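Long-range contacts in putative exported protein (Bordetella pertussis Tohama I, PDB 2PFZ), which binds pyroglutamic acid and probably delivers it, as the extracytoplasmic solute receptor, to a tripartite ATP-independent periplasmic transporter: residues D79-A85 with A203-K207; P6-A11 with N40-Y45; K51-Q55 with S108-M112; F22-V26 with L228-Q234; I195-T201 with G258-P264. All coordinates share one frame; numbering follows the deposited sequence.

Overall arrangement
Of the five contacts, two border the bound pyroglutamic acid. Contact 1 reaches it through Pro-206, a pocket residue, and contact 2 through Tyr-9, whose side chain comes within about 4 Å of the ligand; the centres of these two contacts are 24 Å apart, on opposite sides of the chain's centre. Contacts 2, 3 and 4 form a chain of neighbours: Tyr-45 of contact 2 packs on Ala-53 of contact 3, and Met-112 of contact 3 meets Lys-229 of contact 4. At the other end of the molecule contact 5, centred 36 Å from contact 4, touches contact 1 where Phe-83 meets Thr-201. Helix 222-256 runs from contact 4 toward contact 5.

Contact 1. Residues D79-A85 with A203-K207; sequences DGLPFLA and AWLPK
Asp-79 and Lys-207 form a buried salt bridge, with OD2 of Asp-79 2.7 Å from NZ of Lys-207. The ammonium group approaches the anti lone pair of OD2, and bends at chi3 and chi4 bring the lysine chain back to the carboxylate. The same oxygen takes a weak bond from the backbone N of Lys-207 at 2.9 Å, while OD1 receives a water that also donates to Lys-207 O. Farther along, Phe-83 N donates to Ala-203 O over 2.9 Å, in the carbonyl plane. CE2 of the Phe-83 ring lies 3.7 Å from CB of Ala-203, whose CA sits over one ring face. Between these ends, CA of Gly-80 lies over the five-membered ring of Trp-204, 4.1 Å from its centroid, in a CH-pi contact. CB of Pro-82 touches CE3 of the same indole. In this solute-binding fold of family 7, residues 203-207 lead into strand 207-213, and Pro-206 borders the bound pyroglutamic acid. A further water joins Ala-85 O to Leu-205 N, the N-H donating to it. In the second shell, Tyr-144 of the ligand pocket bonds through its OH to Trp-204 NE1, and Gln-98 takes a second bond from Lys-207 NZ. Helix 266-287 backs Leu-81, Pro-82 and Phe-83, whereas helix 88-107 packs against Ala-85 and Leu-205.

Contact 2. Residues P6-A11 with N40-Y45; sequences PTAYPA and NNASLY
Asn-40 lies along the 6-11 segment from Thr-7 to Ala-11, and its side chain can be followed outward. CB lies 3.4 Å from Tyr-9 O and 3.7 Å from CG2 of Thr-7. CG stands between the backbone N and the carbonyl carbon (chi1 76°), a torsion that directs the amide along the backbone toward Ala-11. At its end ND2 meets the methyl CB of Ala-11 at 3.6 Å, while OD1 accepts from a water that in turn accepts from Ala-11 N. The amide thus has an apolar neighbour on its nitrogen and a water link on its oxygen.

Behind this side chain a type I' beta turn, Asn-40 to Ser-43, presents two N-H groups to the other segment. Ala-42 N donates to Thr-7 O at 2.9 Å, on a lone pair in the carbonyl plane. Asn-41 N donates to Tyr-9 O at 2.7 Å, but from well above that carbonyl's plane. Within the turn Asn-40 O is gripped twice, by N and OG of Ser-43. At the far end the Pro-6 ring crosses the Tyr-45 side chain, with CG 4.0 Å from CD2 of the tyrosine.

The contact joins the loops that follow the parallel strands 2-6 and 35-39. Val-16 of helix 14-30 packs on Thr-7, Tyr-9 and Asn-40, and Ile-50 of helix 50-55 covers Pro-6 and Tyr-45. Thr-7 OG1 bonds to Glu-63 of strand 61-65, and the Tyr-9 ring meets Trp-119 of the ligand pocket edge-to-face.

Contact 3. Residues K51-Q55 with S108-M112; sequences KRAVQ and SQGMM
Lys-51 meets two side chains of the 108-112 segment. Its CG lies 3.9 Å from CE of Met-111, and farther out its CE approaches OE1 of Gln-109 to 3.4 Å, the two chains crossing at about a right angle. Val-54 comes next, with CG1 4.0 Å from the sulfur of Met-111. At Gln-55 the thioether settles against the helix: SD of Met-111 is 3.7 Å from the backbone N of Gln-55, an N-H already bonded to Lys-51 O. A bend at chi3 (-84°) carries the methionine methyl to CB of Gln-55, 3.8 Å away. The Gln-55 chain then runs extended past Gln-109, and the two amide planes stack only 9° apart. A water donates to both Gln-55 O and Gln-109 O, joining the last turn of helix 50-55 to the connection into strand 111-118. That connection includes Gly-110, the C-prime residue of a Schellman motif ending helix 88-107. Leu-211 of strand 207-213 also packs on Lys-51 and Met-111. No direct hydrogen bond crosses between the segments, so their cohesion rests mainly on van der Waals contact around the Met-111 thioether, with the shared water as a polar link.

Contact 4. Residues F22-V26 with L228-Q234; sequences FVKDV and LKKAGAQ
Phe-22 points its ring edge at the backbone of helix 228-234. The rim atom CE1 lies 3.8 Å from Gly-232 N, and Ala-231 O also sits near the ring plane. Because CG is anti to the backbone N (chi1 165°), the ring reaches across the gap between the helices, and its CZ comes to 3.7 Å from CD1 of Leu-228. One face of the ring is covered near its rim by CG2 of Val-26, one turn along the same helix.

That methyl also serves the other helix: CG2 of Val-26 presses on CB of Ala-231 at 3.5 Å, tighter than usual for two carbons. The side chains of Val-26 and Leu-228 lie side by side and point the same way. Ala-231 aims its CB at helix 22-26, in touch with Phe-22, Asp-25 and Val-26; this small side chain is consistent with the 8.8 Å approach of the axes. The helix directions are closer to antiparallel than to perpendicular, at 148°.

Asp-25 borders this apolar patch. A water donates to its OD2 and also to Ala-231 O, and Arg-238, farther along helix 222-256, forms a salt bridge with the same carboxylate oxygen.

The contact packs helix 14-30 against the long helix 222-256. Ile-36 of strand 35-39 covers Phe-22 and Val-26, Leu-114 of strand 111-118 touches Phe-22 and Leu-228, and Tyr-115 meets the phenylalanine ring edge-to-face. Strand 2-6 adds Leu-5 against Phe-22 and Trp-3 against Leu-228.

Contact 5. Residues I195-T201 with G258-P264; sequences IKKFYDT and GMAIIAP
Strands 197-199 and 260-262 run parallel, 15° apart, joined by an alternating ladder from Ala-260 N to Lys-196 O, Phe-198 N to Ala-260 O, Ile-262 N to Phe-198 O and Asp-200 N to Ile-262 O, each 2.8 Å long. On the face carrying Lys-197 and Tyr-199, Ile-262 lies alongside the tyrosine. Its CD1 sits over the ring, 4.0 Å from the centroid, in a CH-pi contact, and the same methyl touches CB of Lys-197 at 3.9 Å. The tyrosine OH is held beyond the pair by Ile-130 N and Arg-128 O. On the other face CB of Phe-198 meets SD of Met-259 at 3.8 Å and CD1 of Ile-261 at 4.1 Å. With CG anti to the backbone N (chi1 177°), the Phe-198 ring turns away from strand 260-262 and meets Phe-125 of strand 123-126. Past the ladder, CD of Pro-264 abuts Asp-200 O at 3.3 Å, in the inverse gamma turn centred on that residue. A Schellman motif with Gly-258 as C-prime residue ends helix 222-256 just before the second strand. Strand 260-262 is an outermost strand of the mixed six-stranded sheet, beside 197-199, in this periplasmic binding-protein fold.

Contact 1. Residues D79-A85 with A203-K207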
# COMPACT_ATOMS: atom_id res chain seq x y z
N ASP A 79 -8.89 2.06 0.47
CA ASP A 79 -8.14 1.74 -0.75
C ASP A 79 -7.77 0.25 -0.92
O ASP A 79 -7.09 -0.11 -1.89
CB ASP A 79 -6.93 2.68 -0.94
CG ASP A 79 -5.78 2.39 0.01
OD1 ASP A 79 -5.65 1.26 0.54
OD2 ASP A 79 -4.94 3.32 0.19
N GLY A 80 -8.24 -0.60 0.00
CA GLY A 80 -8.07 -2.04 -0.12
C GLY A 80 -9.35 -2.74 -0.54
O GLY A 80 -9.37 -3.98 -0.67
N LEU A 81 -10.45 -2.00 -0.67
CA LEU A 81 -11.72 -2.64 -1.09
C LEU A 81 -11.60 -3.02 -2.56
O LEU A 81 -11.22 -2.15 -3.35
CB LEU A 81 -12.88 -1.66 -0.90
CG LEU A 81 -13.19 -1.27 0.54
CD1 LEU A 81 -14.33 -0.22 0.57
CD2 LEU A 81 -13.54 -2.50 1.40
N PRO A 82 -11.87 -4.29 -2.94
CA PRO A 82 -11.73 -4.66 -4.38
C PRO A 82 -12.82 -4.11 -5.30
O PRO A 82 -13.97 -3.89 -4.89
CB PRO A 82 -11.78 -6.21 -4.39
CG PRO A 82 -12.28 -6.62 -3.09
CD PRO A 82 -12.23 -5.45 -2.10
N PHE A 83 -12.42 -3.85 -6.53
CA PHE A 83 -13.33 -3.40 -7.57
C PHE A 83 -14.16 -2.16 -7.26
O PHE A 83 -15.34 -2.08 -7.57
CB PHE A 83 -14.12 -4.61 -8.12
CG PHE A 83 -13.23 -5.52 -8.92
CD1 PHE A 83 -12.98 -5.23 -10.26
CD2 PHE A 83 -12.53 -6.55 -8.31
CE1 PHE A 83 -12.11 -5.98 -11.00
CE2 PHE A 83 -11.63 -7.33 -9.09
CZ PHE A 83 -11.46 -7.02 -10.43
N LEU A 84 -13.48 -1.20 -6.65
CA LEU A 84 -14.01 0.12 -6.37
C LEU A 84 -13.22 1.15 -7.17
O LEU A 84 -13.82 2.04 -7.77
CB LEU A 84 -13.91 0.42 -4.86
CG LEU A 84 -14.38 1.81 -4.43
CD1 LEU A 84 -15.84 2.04 -4.76
CD2 LEU A 84 -14.10 1.93 -2.95
N ALA A 85 -11.87 1.03 -7.20
CA ALA A 85 -11.02 1.93 -7.95
C ALA A 85 -9.91 1.07 -8.52
O ALA A 85 -9.01 0.63 -7.80
CB ALA A 85 -10.45 3.08 -7.05
N ALA A 203 -7.22 -5.24 -9.11
CA ALA A 203 -8.39 -5.26 -8.21
C ALA A 203 -8.49 -4.05 -7.30
O ALA A 203 -9.60 -3.60 -6.98
CB ALA A 203 -8.46 -6.59 -7.40
N TRP A 204 -7.34 -3.53 -6.90
CA TRP A 204 -7.29 -2.30 -6.10
C TRP A 204 -5.88 -1.75 -6.19
O TRP A 204 -5.00 -2.42 -6.74
CB TRP A 204 -7.73 -2.55 -4.63
CG TRP A 204 -6.81 -3.37 -3.78
CD1 TRP A 204 -5.81 -2.90 -2.95
CD2 TRP A 204 -6.82 -4.79 -3.65
NE1 TRP A 204 -5.17 -3.97 -2.34
CE2 TRP A 204 -5.78 -5.14 -2.75
CE3 TRP A 204 -7.60 -5.81 -4.23
CZ2 TRP A 204 -5.50 -6.47 -2.40
CZ3 TRP A 204 -7.33 -7.15 -3.88
CH2 TRP A 204 -6.27 -7.46 -2.97
N LEU A 205 -5.67 -0.55 -5.66
CA LEU A 205 -4.35 0.04 -5.61
C LEU A 205 -4.15 0.57 -4.18
O LEU A 205 -4.55 1.68 -3.85
CB LEU A 205 -4.14 1.17 -6.65
CG LEU A 205 -4.00 0.86 -8.15
CD1 LEU A 205 -5.37 0.53 -8.75
CD2 LEU A 205 -3.38 2.02 -8.93
N PRO A 206 -3.48 -0.23 -3.35
CA PRO A 206 -3.39 0.18 -1.96
C PRO A 206 -2.30 1.24 -1.83
O PRO A 206 -1.30 1.17 -2.54
CB PRO A 206 -2.97 -1.11 -1.25
CG PRO A 206 -2.16 -1.86 -2.26
CD PRO A 206 -2.67 -1.43 -3.63
N LYS A 207 -2.47 2.20 -0.93
CA LYS A 207 -1.45 3.26 -0.79
C LYS A 207 -0.59 3.07 0.45
O LYS A 207 -1.06 2.57 1.47
CB LYS A 207 -2.12 4.64 -0.73
CG LYS A 207 -2.97 4.99 -1.98
CD LYS A 207 -3.47 6.47 -1.98
CE LYS A 207 -4.36 6.75 -0.78
NZ LYS A 207 -5.50 5.79 -0.70
O HOH W 1 -3.36 0.56 1.71
O HOH W 2 -10.69 -1.26 -5.74
O HOH W 3 -8.22 0.88 -5.09

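Contact 2. Residues P6-A11 with N40-Y45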
# COMPACT_ATOMS: atom_id res chain seq x y z
N PRO A 6 11.41 4.98 9.49
CA PRO A 6 11.33 3.58 9.12
C PRO A 6 10.42 3.30 7.92
O PRO A 6 9.36 3.90 7.76
CB PRO A 6 10.75 2.93 10.38
CG PRO A 6 9.89 3.96 10.94
CD PRO A 6 10.65 5.25 10.71
N THR A 7 10.89 2.40 7.06
CA THR A 7 10.04 1.81 6.04
C THR A 7 10.15 0.29 6.12
O THR A 7 11.20 -0.26 6.52
CB THR A 7 10.38 2.35 4.62
OG1 THR A 7 9.70 1.58 3.63
CG2 THR A 7 11.88 2.27 4.30
N ALA A 8 9.07 -0.38 5.73
CA ALA A 8 9.00 -1.82 5.78
C ALA A 8 9.56 -2.54 4.53
O ALA A 8 9.66 -3.77 4.53
CB ALA A 8 7.54 -2.25 6.08
N TYR A 9 9.99 -1.77 3.52
CA TYR A 9 10.33 -2.30 2.19
C TYR A 9 11.81 -2.08 1.87
O TYR A 9 12.44 -1.21 2.49
CB TYR A 9 9.40 -1.67 1.14
CG TYR A 9 7.98 -1.79 1.60
CD1 TYR A 9 7.34 -3.03 1.58
CD2 TYR A 9 7.30 -0.70 2.14
CE1 TYR A 9 6.07 -3.17 2.05
CE2 TYR A 9 6.03 -0.84 2.61
CZ TYR A 9 5.40 -2.08 2.55
OH TYR A 9 4.14 -2.24 3.04
N PRO A 10 12.36 -2.89 0.94
CA PRO A 10 13.79 -2.89 0.67
C PRO A 10 14.23 -1.71 -0.21
O PRO A 10 13.40 -1.03 -0.82
CB PRO A 10 13.99 -4.23 -0.06
CG PRO A 10 12.78 -4.38 -0.83
CD PRO A 10 11.67 -3.87 0.07
N ALA A 11 15.53 -1.47 -0.26
CA ALA A 11 16.06 -0.36 -1.02
C ALA A 11 15.62 -0.38 -2.50
O ALA A 11 15.41 0.68 -3.08
CB ALA A 11 17.60 -0.31 -0.92
N ASN A 40 15.49 1.02 6.21
CA ASN A 40 14.69 0.24 5.26
C ASN A 40 14.56 -1.23 5.59
O ASN A 40 15.14 -1.72 6.55
CB ASN A 40 15.11 0.49 3.80
CG ASN A 40 16.38 -0.22 3.43
OD1 ASN A 40 16.62 -1.37 3.83
ND2 ASN A 40 17.22 0.46 2.62
N ASN A 41 13.73 -1.90 4.80
CA ASN A 41 13.47 -3.32 4.95
C ASN A 41 13.05 -3.74 6.37
O ASN A 41 13.46 -4.81 6.82
CB ASN A 41 14.68 -4.13 4.49
CG ASN A 41 14.31 -5.56 4.07
OD1 ASN A 41 13.26 -5.79 3.45
ND2 ASN A 41 15.18 -6.53 4.38
N ALA A 42 12.26 -2.90 7.05
CA ALA A 42 11.76 -3.19 8.40
C ALA A 42 12.86 -3.40 9.44
O ALA A 42 12.65 -4.06 10.48
CB ALA A 42 10.81 -4.42 8.39
N SER A 43 14.03 -2.81 9.18
CA SER A 43 15.20 -2.96 10.05
C SER A 43 15.05 -2.32 11.44
O SER A 43 15.63 -2.81 12.42
CB SER A 43 16.48 -2.46 9.36
OG SER A 43 16.32 -1.14 8.86
N LEU A 44 14.28 -1.23 11.51
CA LEU A 44 14.07 -0.51 12.78
C LEU A 44 12.69 -0.79 13.35
O LEU A 44 12.55 -1.23 14.50
CB LEU A 44 14.23 0.99 12.58
CG LEU A 44 14.17 1.80 13.87
CD1 LEU A 44 15.23 1.32 14.91
CD2 LEU A 44 14.33 3.28 13.55
N TYR A 45 11.67 -0.49 12.54
CA TYR A 45 10.31 -0.89 12.87
C TYR A 45 9.70 -1.68 11.72
O TYR A 45 10.03 -1.44 10.55
CB TYR A 45 9.48 0.35 13.18
CG TYR A 45 9.97 1.04 14.43
CD1 TYR A 45 9.66 0.52 15.71
CD2 TYR A 45 10.76 2.18 14.36
CE1 TYR A 45 10.13 1.11 16.86
CE2 TYR A 45 11.22 2.81 15.52
CZ TYR A 45 10.92 2.27 16.76
OH TYR A 45 11.39 2.90 17.91
O HOH W 4 17.30 -2.87 1.68

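Contact 3. Residues K51-Q55 with S108-M112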
# COMPACT_ATOMS: atom_id res chain seq x y z
N LYS A 51 3.09 3.04 12.59
CA LYS A 51 2.16 4.11 12.94
C LYS A 51 2.29 4.44 14.42
O LYS A 51 2.35 5.62 14.79
CB LYS A 51 0.70 3.79 12.58
CG LYS A 51 -0.30 4.99 12.79
CD LYS A 51 -1.80 4.53 12.67
CE LYS A 51 -2.46 4.47 14.09
NZ LYS A 51 -1.44 4.21 15.24
N ARG A 52 2.35 3.40 15.26
CA ARG A 52 2.55 3.59 16.70
C ARG A 52 3.91 4.24 17.00
O ARG A 52 4.01 5.09 17.90
CB ARG A 52 2.42 2.24 17.44
CG ARG A 52 2.49 2.29 18.96
CD ARG A 52 3.94 2.15 19.49
NE ARG A 52 4.53 0.83 19.19
CZ ARG A 52 5.82 0.62 18.96
NH1 ARG A 52 6.66 1.64 18.97
NH2 ARG A 52 6.26 -0.61 18.70
N ALA A 53 4.94 3.87 16.24
CA ALA A 53 6.27 4.48 16.40
C ALA A 53 6.24 5.99 16.16
O ALA A 53 6.84 6.75 16.93
CB ALA A 53 7.28 3.79 15.49
N VAL A 54 5.54 6.44 15.12
CA VAL A 54 5.41 7.86 14.82
C VAL A 54 4.42 8.55 15.80
O VAL A 54 4.63 9.68 16.20
CB VAL A 54 4.96 8.11 13.34
CG1 VAL A 54 4.71 9.61 13.08
CG2 VAL A 54 5.99 7.56 12.37
N GLN A 55 3.34 7.85 16.19
CA GLN A 55 2.41 8.40 17.15
C GLN A 55 3.09 8.79 18.46
O GLN A 55 2.76 9.84 19.04
CB GLN A 55 1.29 7.41 17.44
CG GLN A 55 0.20 8.02 18.30
CD GLN A 55 -0.92 7.06 18.59
OE1 GLN A 55 -1.83 7.38 19.35
NE2 GLN A 55 -0.88 5.88 17.98
N SER A 108 -6.35 13.55 15.17
CA SER A 108 -6.88 13.11 16.48
C SER A 108 -5.88 12.31 17.32
O SER A 108 -6.08 12.11 18.52
CB SER A 108 -8.16 12.27 16.30
OG SER A 108 -7.85 10.96 15.85
N GLN A 109 -4.81 11.84 16.68
CA GLN A 109 -3.74 11.10 17.34
C GLN A 109 -2.39 11.81 17.18
O GLN A 109 -1.34 11.17 17.23
CB GLN A 109 -3.65 9.66 16.80
CG GLN A 109 -4.90 8.80 17.04
CD GLN A 109 -4.83 7.43 16.36
OE1 GLN A 109 -3.99 7.19 15.46
NE2 GLN A 109 -5.73 6.53 16.76
N GLY A 110 -2.41 13.11 16.95
CA GLY A 110 -1.19 13.92 16.89
C GLY A 110 -0.26 13.68 15.72
O GLY A 110 0.95 13.91 15.84
N MET A 111 -0.80 13.25 14.57
CA MET A 111 0.03 13.04 13.37
C MET A 111 -0.46 13.84 12.16
O MET A 111 -1.63 14.22 12.08
CB MET A 111 0.10 11.54 13.00
CG MET A 111 0.82 10.73 14.06
SD MET A 111 0.84 8.99 13.73
CE MET A 111 -0.76 8.50 14.38
N MET A 112 0.47 14.07 11.24
CA MET A 112 0.17 14.68 9.95
C MET A 112 0.40 13.72 8.80
O MET A 112 1.30 12.89 8.85
CB MET A 112 1.07 15.89 9.72
CG MET A 112 1.03 16.85 10.83
SD MET A 112 2.32 18.10 10.69
CE MET A 112 2.24 18.42 8.92
O HOH W 5 0.71 11.57 19.06

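Contact 4. Residues F22-V26 with L228-Q234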
# COMPACT_ATOMS: atom_id res chain seq x y z
N PHE A 22 13.31 11.71 -1.70
CA PHE A 22 12.62 12.59 -0.76
C PHE A 22 13.59 13.10 0.30
O PHE A 22 13.63 14.31 0.56
CB PHE A 22 11.46 11.82 -0.10
CG PHE A 22 10.90 12.48 1.14
CD1 PHE A 22 10.20 13.67 1.06
CD2 PHE A 22 11.06 11.87 2.39
CE1 PHE A 22 9.68 14.27 2.19
CE2 PHE A 22 10.56 12.48 3.55
CZ PHE A 22 9.86 13.68 3.45
N VAL A 23 14.38 12.21 0.91
CA VAL A 23 15.26 12.65 1.99
C VAL A 23 16.32 13.62 1.44
O VAL A 23 16.68 14.59 2.11
CB VAL A 23 15.85 11.48 2.86
CG1 VAL A 23 14.79 10.70 3.57
CG2 VAL A 23 16.70 10.55 2.04
N LYS A 24 16.81 13.34 0.23
CA LYS A 24 17.69 14.26 -0.51
C LYS A 24 17.03 15.62 -0.78
O LYS A 24 17.69 16.64 -0.67
CB LYS A 24 18.14 13.63 -1.84
CG LYS A 24 18.99 12.37 -1.71
CD LYS A 24 19.45 11.87 -3.05
CE LYS A 24 20.21 10.54 -2.89
NZ LYS A 24 20.59 9.92 -4.19
N ASP A 25 15.75 15.63 -1.15
CA ASP A 25 15.01 16.88 -1.36
C ASP A 25 14.85 17.68 -0.06
O ASP A 25 14.94 18.90 -0.07
CB ASP A 25 13.63 16.63 -1.98
CG ASP A 25 13.70 16.17 -3.44
OD1 ASP A 25 14.81 16.12 -4.03
OD2 ASP A 25 12.63 15.83 -4.00
N VAL A 26 14.59 17.00 1.06
CA VAL A 26 14.43 17.69 2.34
C VAL A 26 15.75 18.35 2.77
O VAL A 26 15.74 19.48 3.26
CB VAL A 26 13.94 16.76 3.48
CG1 VAL A 26 13.82 17.55 4.80
CG2 VAL A 26 12.60 16.14 3.13
N LEU A 228 10.08 20.77 4.21
CA LEU A 228 9.49 19.44 4.38
C LEU A 228 8.17 19.27 3.61
O LEU A 228 8.00 18.29 2.91
CB LEU A 228 9.29 19.14 5.86
CG LEU A 228 8.71 17.76 6.18
CD1 LEU A 228 9.63 16.59 5.77
CD2 LEU A 228 8.35 17.73 7.66
N LYS A 229 7.25 20.21 3.75
CA LYS A 229 6.01 20.10 3.00
C LYS A 229 6.26 20.11 1.49
O LYS A 229 5.67 19.32 0.75
CB LYS A 229 5.01 21.19 3.41
CG LYS A 229 4.32 20.92 4.75
CD LYS A 229 3.26 21.97 5.02
CE LYS A 229 2.28 21.49 6.11
NZ LYS A 229 1.00 22.29 6.15
N LYS A 230 7.15 20.97 1.02
CA LYS A 230 7.44 21.00 -0.43
C LYS A 230 8.11 19.72 -0.90
O LYS A 230 7.78 19.20 -1.99
CB LYS A 230 8.28 22.23 -0.82
CG LYS A 230 7.57 23.52 -0.47
CD LYS A 230 8.50 24.75 -0.54
CE LYS A 230 8.18 25.59 -1.76
NZ LYS A 230 8.73 26.98 -1.60
N ALA A 231 9.03 19.21 -0.08
CA ALA A 231 9.68 17.95 -0.43
C ALA A 231 8.61 16.84 -0.47
O ALA A 231 8.65 15.97 -1.34
CB ALA A 231 10.74 17.61 0.59
N GLY A 232 7.65 16.92 0.45
CA GLY A 232 6.52 15.98 0.52
C GLY A 232 5.67 16.00 -0.75
O GLY A 232 5.36 14.93 -1.30
N ALA A 233 5.29 17.20 -1.20
CA ALA A 233 4.53 17.35 -2.46
C ALA A 233 5.27 16.80 -3.68
O ALA A 233 4.66 16.10 -4.51
CB ALA A 233 4.11 18.83 -2.69
N GLN A 234 6.56 17.12 -3.80
CA GLN A 234 7.41 16.57 -4.86
C GLN A 234 7.43 15.04 -4.78
O GLN A 234 7.33 14.37 -5.81
CB GLN A 234 8.85 17.14 -4.79
CG GLN A 234 8.88 18.65 -5.04
CD GLN A 234 10.26 19.31 -4.88
OE1 GLN A 234 11.30 18.66 -4.64
NE2 GLN A 234 10.26 20.63 -5.00
O HOH W 6 10.83 14.73 -2.60

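Contact 5. Residues I195-T201 with G258-P264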
# COMPACT_ATOMS: atom_id res chain seq x y z
N ILE A 195 6.27 -19.27 -7.86
CA ILE A 195 4.88 -19.10 -8.29
C ILE A 195 4.89 -18.62 -9.74
O ILE A 195 5.59 -17.67 -10.08
CB ILE A 195 4.13 -18.12 -7.35
CG1 ILE A 195 4.17 -18.61 -5.90
CG2 ILE A 195 2.70 -17.95 -7.78
CD1 ILE A 195 3.62 -17.64 -4.86
N LYS A 196 4.12 -19.28 -10.60
CA LYS A 196 4.29 -19.16 -12.05
C LYS A 196 3.30 -18.30 -12.83
O LYS A 196 3.50 -18.10 -14.03
CB LYS A 196 4.31 -20.56 -12.69
CG LYS A 196 5.66 -20.99 -13.17
CD LYS A 196 6.60 -21.21 -12.00
CE LYS A 196 8.00 -20.86 -12.41
NZ LYS A 196 8.96 -21.34 -11.38
N LYS A 197 2.22 -17.84 -12.18
CA LYS A 197 1.19 -17.06 -12.86
C LYS A 197 0.95 -15.78 -12.09
O LYS A 197 1.10 -15.76 -10.86
CB LYS A 197 -0.15 -17.84 -12.97
CG LYS A 197 -0.10 -19.17 -13.75
CD LYS A 197 -1.40 -19.94 -13.61
CE LYS A 197 -1.30 -21.43 -14.04
NZ LYS A 197 -0.34 -21.64 -15.16
N PHE A 198 0.60 -14.71 -12.80
CA PHE A 198 0.06 -13.49 -12.19
C PHE A 198 -1.15 -13.09 -13.02
O PHE A 198 -1.01 -12.74 -14.20
CB PHE A 198 1.12 -12.38 -12.21
CG PHE A 198 0.65 -11.05 -11.69
CD1 PHE A 198 0.55 -10.83 -10.32
CD2 PHE A 198 0.38 -10.00 -12.56
CE1 PHE A 198 0.12 -9.58 -9.81
CE2 PHE A 198 -0.04 -8.76 -12.08
CZ PHE A 198 -0.15 -8.54 -10.71
N TYR A 199 -2.33 -13.19 -12.42
CA TYR A 199 -3.57 -12.70 -12.99
C TYR A 199 -3.65 -11.21 -12.69
O TYR A 199 -3.75 -10.80 -11.53
CB TYR A 199 -4.75 -13.43 -12.35
CG TYR A 199 -4.77 -14.89 -12.75
CD1 TYR A 199 -5.44 -15.30 -13.89
CD2 TYR A 199 -4.08 -15.84 -12.00
CE1 TYR A 199 -5.43 -16.65 -14.27
CE2 TYR A 199 -4.08 -17.19 -12.36
CZ TYR A 199 -4.75 -17.57 -13.50
OH TYR A 199 -4.75 -18.88 -13.88
N ASP A 200 -3.59 -10.42 -13.76
CA ASP A 200 -3.54 -8.95 -13.70
C ASP A 200 -4.95 -8.40 -13.44
O ASP A 200 -5.52 -7.67 -14.27
CB ASP A 200 -2.98 -8.45 -15.03
CG ASP A 200 -2.53 -6.99 -15.00
OD1 ASP A 200 -2.30 -6.41 -13.91
OD2 ASP A 200 -2.34 -6.43 -16.11
N THR A 201 -5.50 -8.71 -12.27
CA THR A 201 -6.87 -8.30 -11.93
C THR A 201 -7.03 -6.80 -11.69
O THR A 201 -8.17 -6.29 -11.72
CB THR A 201 -7.42 -9.07 -10.73
OG1 THR A 201 -6.53 -8.96 -9.60
CG2 THR A 201 -7.57 -10.56 -11.10
N GLY A 258 9.82 -16.01 -16.65
CA GLY A 258 9.04 -17.24 -16.77
C GLY A 258 7.67 -17.26 -16.11
O GLY A 258 7.06 -18.32 -16.00
N MET A 259 7.18 -16.10 -15.67
CA MET A 259 5.82 -16.00 -15.12
C MET A 259 4.82 -15.74 -16.26
O MET A 259 5.13 -15.01 -17.20
CB MET A 259 5.76 -14.88 -14.07
CG MET A 259 4.56 -14.91 -13.13
SD MET A 259 4.68 -13.63 -11.86
CE MET A 259 5.88 -14.36 -10.77
N ALA A 260 3.64 -16.35 -16.18
CA ALA A 260 2.58 -16.05 -17.13
C ALA A 260 1.87 -14.82 -16.59
O ALA A 260 1.36 -14.85 -15.48
CB ALA A 260 1.61 -17.20 -17.24
N ILE A 261 1.85 -13.74 -17.37
CA ILE A 261 1.02 -12.58 -17.05
C ILE A 261 -0.33 -12.70 -17.77
O ILE A 261 -0.39 -12.67 -19.00
CB ILE A 261 1.72 -11.26 -17.43
CG1 ILE A 261 3.22 -11.28 -17.01
CG2 ILE A 261 0.97 -10.05 -16.82
CD1 ILE A 261 3.49 -11.50 -15.50
N ILE A 262 -1.41 -12.83 -17.00
CA ILE A 262 -2.70 -13.22 -17.55
C ILE A 262 -3.79 -12.19 -17.26
O ILE A 262 -4.06 -11.90 -16.10
CB ILE A 262 -3.17 -14.63 -17.00
CG1 ILE A 262 -2.05 -15.68 -17.12
CG2 ILE A 262 -4.44 -15.08 -17.72
CD1 ILE A 262 -2.17 -16.85 -16.15
N ALA A 263 -4.41 -11.62 -18.30
CA ALA A 263 -5.62 -10.81 -18.08
C ALA A 263 -6.73 -11.69 -17.53
O ALA A 263 -6.93 -12.83 -18.01
CB ALA A 263 -6.06 -10.10 -19.35
N PRO A 264 -7.48 -11.18 -16.55
CA PRO A 264 -8.55 -11.95 -15.91
C PRO A 264 -9.76 -12.13 -16.85
O PRO A 264 -10.07 -11.22 -17.62
CB PRO A 264 -8.92 -11.08 -14.71
CG PRO A 264 -8.67 -9.70 -15.19
CD PRO A 264 -7.40 -9.81 -15.99